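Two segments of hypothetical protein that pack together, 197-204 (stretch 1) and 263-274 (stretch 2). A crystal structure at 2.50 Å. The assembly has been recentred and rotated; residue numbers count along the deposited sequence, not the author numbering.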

ATOM      1  N   LEU A 197      21.678  18.673  20.715  1.00 54.70           N
ATOM      2  CA  LEU A 197      22.027  19.790  19.843  1.00 56.31           C
ATOM      3  C   LEU A 197      20.834  20.333  19.079  1.00 54.92           C
ATOM      4  O   LEU A 197      20.686  21.546  18.945  1.00 57.29           O
ATOM      5  CB  LEU A 197      23.062  19.365  18.798  1.00 58.00           C
ATOM      6  CG  LEU A 197      24.529  19.283  19.181  1.00 62.08           C
ATOM      7  CD1 LEU A 197      25.342  19.022  17.920  1.00 63.56           C
ATOM      8  CD2 LEU A 197      24.999  20.559  19.861  1.00 64.89           C
ATOM      9  N   ALA A 198      20.009  19.435  18.541  1.00 51.94           N
ATOM     10  CA  ALA A 198      18.936  19.826  17.633  1.00 50.59           C
ATOM     11  C   ALA A 198      17.998  18.678  17.328  1.00 48.25           C
ATOM     12  O   ALA A 198      18.400  17.521  17.349  1.00 48.46           O
ATOM     13  CB  ALA A 198      19.525  20.344  16.327  1.00 51.97           C
ATOM     14  N   LEU A 199      16.741  19.009  17.056  1.00 47.27           N
ATOM     15  CA  LEU A 199      15.833  18.073  16.423  1.00 45.07           C
ATOM     16  C   LEU A 199      16.072  18.164  14.929  1.00 45.88           C
ATOM     17  O   LEU A 199      16.505  19.201  14.422  1.00 48.40           O
ATOM     18  CB  LEU A 199      14.385  18.430  16.723  1.00 44.31           C
ATOM     19  CG  LEU A 199      13.940  18.308  18.175  1.00 45.25           C
ATOM     20  CD1 LEU A 199      12.458  18.639  18.275  1.00 43.92           C
ATOM     21  CD2 LEU A 199      14.215  16.913  18.714  1.00 44.67           C
ATOM     22  N   VAL A 200      15.783  17.081  14.222  1.00 44.34           N
ATOM     23  CA  VAL A 200      15.961  17.043  12.780  1.00 44.54           C
ATOM     24  C   VAL A 200      14.687  16.512  12.134  1.00 42.88           C
ATOM     25  O   VAL A 200      14.236  15.408  12.445  1.00 42.67           O
ATOM     26  CB  VAL A 200      17.157  16.168  12.382  1.00 45.55           C
ATOM     27  CG1 VAL A 200      17.429  16.283  10.890  1.00 47.64           C
ATOM     28  CG2 VAL A 200      18.400  16.574  13.169  1.00 47.43           C
ATOM     29  N   ILE A 201      14.118  17.311  11.238  1.00 41.52           N
ATOM     30  CA  ILE A 201      12.891  16.951  10.559  1.00 40.93           C
ATOM     31  C   ILE A 201      13.146  16.702   9.077  1.00 42.47           C
ATOM     32  O   ILE A 201      14.250  16.927   8.586  1.00 43.46           O
ATOM     33  CB  ILE A 201      11.822  18.042  10.741  1.00 40.78           C
ATOM     34  CG1 ILE A 201      12.318  19.401  10.245  1.00 42.34           C
ATOM     35  CG2 ILE A 201      11.433  18.137  12.210  1.00 40.28           C
ATOM     36  CD1 ILE A 201      11.235  20.454  10.241  1.00 43.29           C
ATOM     37  N   GLY A 202      12.123  16.222   8.373  1.00 42.30           N
ATOM     38  CA  GLY A 202      12.205  16.021   6.931  1.00 43.60           C
ATOM     39  C   GLY A 202      12.552  14.617   6.465  1.00 44.56           C
ATOM     40  O   GLY A 202      12.676  14.394   5.263  1.00 45.19           O
ATOM     41  N   SER A 203      12.719  13.663   7.382  1.00 44.37           N
ATOM     42  CA  SER A 203      13.046  12.291   6.974  1.00 44.62           C
ATOM     43  C   SER A 203      11.889  11.659   6.216  1.00 44.79           C
ATOM     44  O   SER A 203      12.103  10.869   5.299  1.00 44.80           O
ATOM     45  CB  SER A 203      13.410  11.414   8.172  1.00 44.10           C
ATOM     46  OG  SER A 203      12.310  11.245   9.046  1.00 42.50           O
ATOM     47  N   GLY A 204      10.670  12.015   6.596  1.00 45.76           N
ATOM     48  CA  GLY A 204       9.480  11.470   5.959  1.00 48.70           C
ATOM     49  C   GLY A 204       8.413  11.166   6.989  1.00 51.01           C
ATOM     50  O   GLY A 204       7.291  11.672   6.897  1.00 53.30           O
ATOM     51  N   VAL A 263      17.413  19.845   9.042  1.00 48.11           N
ATOM     52  CA  VAL A 263      16.640  19.298   7.936  1.00 46.81           C
ATOM     53  C   VAL A 263      17.445  18.245   7.196  1.00 46.44           C
ATOM     54  O   VAL A 263      18.592  18.475   6.837  1.00 47.48           O
ATOM     55  CB  VAL A 263      16.228  20.417   6.962  1.00 48.52           C
ATOM     56  CG1 VAL A 263      15.691  19.842   5.661  1.00 48.85           C
ATOM     57  CG2 VAL A 263      15.190  21.321   7.606  1.00 48.25           C
ATOM     58  N   PHE A 264      16.832  17.087   6.984  1.00 46.10           N
ATOM     59  CA  PHE A 264      17.433  16.033   6.171  1.00 48.05           C
ATOM     60  C   PHE A 264      17.365  16.414   4.704  1.00 49.18           C
ATOM     61  O   PHE A 264      16.297  16.748   4.194  1.00 47.12           O
ATOM     62  CB  PHE A 264      16.681  14.702   6.331  1.00 46.27           C
ATOM     63  CG  PHE A 264      17.065  13.911   7.551  1.00 46.21           C
ATOM     64  CD1 PHE A 264      18.290  13.273   7.621  1.00 47.77           C
ATOM     65  CD2 PHE A 264      16.181  13.771   8.615  1.00 45.03           C
ATOM     66  CE1 PHE A 264      18.640  12.527   8.738  1.00 47.68           C
ATOM     67  CE2 PHE A 264      16.524  13.031   9.734  1.00 44.62           C
ATOM     68  CZ  PHE A 264      17.760  12.409   9.796  1.00 45.72           C
HETATM   69  N   MSE A 265      18.496  16.326   4.020  1.00 52.37           N
HETATM   70  CA  MSE A 265      18.501  16.391   2.563  1.00 56.02           C
HETATM   71  C   MSE A 265      17.858  15.141   2.026  1.00 55.25           C
HETATM   72  O   MSE A 265      17.682  14.167   2.764  1.00 54.48           O
HETATM   73  CB  MSE A 265      19.943  16.489   2.112  1.00 60.85           C
HETATM   74  CG  MSE A 265      20.034  16.981   0.679  1.00 66.26           C
HETATM   75 SE   MSE A 265      21.904  17.431   0.305  0.75 72.37          SE
HETATM   76  CE  MSE A 265      22.301  18.681   1.770  1.00 72.31           C
ATOM     77  N   GLN A 266      17.474  15.151   0.749  1.00 56.42           N
ATOM     78  CA  GLN A 266      16.891  13.956   0.130  1.00 56.44           C
ATOM     79  C   GLN A 266      17.900  12.811   0.219  1.00 57.46           C
ATOM     80  O   GLN A 266      19.097  13.012   0.005  1.00 55.21           O
ATOM     81  CB  GLN A 266      16.472  14.205  -1.327  1.00 57.53           C
ATOM     82  CG  GLN A 266      15.637  13.074  -1.932  1.00 56.91           C
ATOM     83  CD  GLN A 266      15.229  13.328  -3.379  1.00 58.02           C
ATOM     84  OE1 GLN A 266      14.277  14.057  -3.650  1.00 55.97           O
ATOM     85  NE2 GLN A 266      15.945  12.711  -4.317  1.00 60.07           N
ATOM     86  N   GLY A 267      17.408  11.625   0.571  1.00 57.67           N
ATOM     87  CA  GLY A 267      18.264  10.470   0.842  1.00 59.14           C
ATOM     88  C   GLY A 267      18.579  10.300   2.322  1.00 58.34           C
ATOM     89  O   GLY A 267      19.014   9.225   2.742  1.00 58.95           O
ATOM     90  N   ASN A 268      18.371  11.362   3.105  1.00 55.52           N
ATOM     91  CA  ASN A 268      18.519  11.338   4.563  1.00 52.80           C
ATOM     92  C   ASN A 268      19.923  10.993   5.061  1.00 52.85           C
ATOM     93  O   ASN A 268      20.075  10.385   6.113  1.00 50.98           O
ATOM     94  CB  ASN A 268      17.471  10.402   5.193  1.00 50.54           C
ATOM     95  CG  ASN A 268      16.045  10.855   4.929  1.00 48.59           C
ATOM     96  OD1 ASN A 268      15.806  11.959   4.439  1.00 48.33           O
ATOM     97  ND2 ASN A 268      15.085  10.004   5.266  1.00 47.14           N
ATOM     98  N   GLU A 269      20.940  11.400   4.310  1.00 56.72           N
ATOM     99  CA  GLU A 269      22.330  11.167   4.698  1.00 61.02           C
ATOM    100  C   GLU A 269      23.001  12.433   5.221  1.00 60.79           C
ATOM    101  O   GLU A 269      23.823  12.368   6.136  1.00 61.94           O
ATOM    102  CB  GLU A 269      23.119  10.599   3.518  1.00 67.22           C
ATOM    103  CG  GLU A 269      22.664   9.203   3.117  1.00 72.28           C
ATOM    104  CD  GLU A 269      23.355   8.669   1.874  1.00 80.18           C
ATOM    105  OE1 GLU A 269      24.476   9.122   1.555  1.00 85.19           O
ATOM    106  OE2 GLU A 269      22.778   7.783   1.216  1.00 83.72           O
ATOM    107  N   ILE A 270      22.645  13.576   4.636  1.00 59.86           N
ATOM    108  CA  ILE A 270      23.186  14.870   5.041  1.00 61.16           C
ATOM    109  C   ILE A 270      22.110  15.688   5.755  1.00 57.24           C
ATOM    110  O   ILE A 270      20.956  15.723   5.315  1.00 55.70           O
ATOM    111  CB  ILE A 270      23.698  15.673   3.823  1.00 65.66           C
ATOM    112  CG1 ILE A 270      24.630  14.818   2.945  1.00 68.58           C
ATOM    113  CG2 ILE A 270      24.410  16.944   4.272  1.00 67.60           C
ATOM    114  CD1 ILE A 270      25.925  14.398   3.610  1.00 69.87           C
ATOM    115  N   ILE A 271      22.499  16.347   6.848  1.00 55.16           N
ATOM    116  CA  ILE A 271      21.591  17.171   7.640  1.00 53.73           C
ATOM    117  C   ILE A 271      22.073  18.614   7.664  1.00 54.67           C
ATOM    118  O   ILE A 271      23.245  18.873   7.909  1.00 58.13           O
ATOM    119  CB  ILE A 271      21.476  16.650   9.089  1.00 53.12           C
ATOM    120  CG1 ILE A 271      20.759  15.289   9.106  1.00 52.27           C
ATOM    121  CG2 ILE A 271      20.725  17.653   9.961  1.00 52.06           C
ATOM    122  CD1 ILE A 271      20.891  14.511  10.403  1.00 51.19           C
ATOM    123  N   LEU A 272      21.155  19.548   7.437  1.00 54.62           N
ATOM    124  CA  LEU A 272      21.468  20.975   7.460  1.00 56.91           C
ATOM    125  C   LEU A 272      21.165  21.561   8.833  1.00 56.66           C
ATOM    126  O   LEU A 272      20.058  21.417   9.342  1.00 55.52           O
ATOM    127  CB  LEU A 272      20.650  21.731   6.406  1.00 57.64           C
ATOM    128  CG  LEU A 272      21.011  21.544   4.930  1.00 59.44           C
ATOM    129  CD1 LEU A 272      20.803  20.105   4.480  1.00 58.35           C
ATOM    130  CD2 LEU A 272      20.176  22.492   4.082  1.00 60.86           C
ATOM    131  N   LEU A 273      22.152  22.225   9.420  1.00 59.10           N
ATOM    132  CA  LEU A 273      21.974  22.926  10.684  1.00 59.95           C
ATOM    133  C   LEU A 273      22.451  24.364  10.542  1.00 62.68           C
ATOM    134  O   LEU A 273      23.147  24.715   9.588  1.00 62.55           O
ATOM    135  CB  LEU A 273      22.787  22.250  11.787  1.00 60.40           C
ATOM    136  CG  LEU A 273      22.610  20.745  11.972  1.00 58.09           C
ATOM    137  CD1 LEU A 273      23.736  20.173  12.824  1.00 59.15           C
ATOM    138  CD2 LEU A 273      21.258  20.453  12.594  1.00 54.96           C
ATOM    139  N   SER A 274      22.061  25.195  11.500  1.00 64.95           N
ATOM    140  CA  SER A 274      22.627  26.528  11.636  1.00 67.93           C
ATOM    141  C   SER A 274      23.087  26.710  13.074  1.00 69.67           C
ATOM    142  O   SER A 274      22.485  26.160  14.003  1.00 69.05           O
ATOM    143  CB  SER A 274      21.612  27.606  11.245  1.00 67.97           C
ATOM    144  OG  SER A 274      20.520  27.648  12.149  1.00 66.20           O
TER

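What joins the two backbones where the strands run side by side? Ile201 and Val263 form a parallel bridge, their CA atoms 5.1 Å apart, and the carbonyl of Ile201 does most of the polar work there. Its O accepts a hydrogen bond from Phe264 N at 3.0 Å, nearly straight at 166°, and also receives a CA-H...O contact from Val263, whose CA lies 3.4 Å from Ile201 O. The side chains of the bridged pair share one face of the sheet, where Ile201 CG1 and Val263 CG2 approach to 4.3 Å, a loose apolar contact between two beta-branched residues of the kind common in strands.

How does the loop after the first strand stay attached? A second hydrogen bond takes over: Asn268 ND2 donates to Ser203 O across 3.1 Å, at 167°. An amide side chain suits this place because it can hold a backbone carbonyl without a neighbouring strand to supply an N-H. Asn268, with chi1 in the m well, points toward the other stretch from the end of a type II turn that starts at Met265, a selenomethionine, and is closed by Asn268 N donating to Met265 O at 2.9 Å. Its OD1 is satisfied elsewhere in the structure, and the hydroxyl of Ser203 bonds to a residue just outside the stretches, so neither polar group is left unpaired.

What satisfies the second stretch's own backbone? It folds back on itself: Val263 N donates to Leu272 O at 3.1 Å, Leu272 N to Val263 O at 2.8 Å, and Met265 N to Ile270 O at 2.8 Å. Phe264 N, lying between the two donors Val263 N and Met265 N, is thus the one that reaches across to Ile201.

What fills the space between these bonds? Val200, pointing toward the second stretch, has the largest covered area of any residue here, 83 Å². Its CG1 sits over one face of the Phe264 ring, 3.8 Å from the centroid, and also meets Ile271 CG2 at 3.7 Å. Ser203 CB comes within 3.7 Å of Phe264 CD2, a small side chain beside the ring. Farther along, Ala198 CB meets Leu273 CD2 at 4.1 Å; the leucine leaves its backbone sideways, but its end comes nearer. Gly202 has a positive phi of 96°, where a CB would jam against the preceding carbonyl O, and an ideal CB would lie only 3.6 Å from Phe264 N.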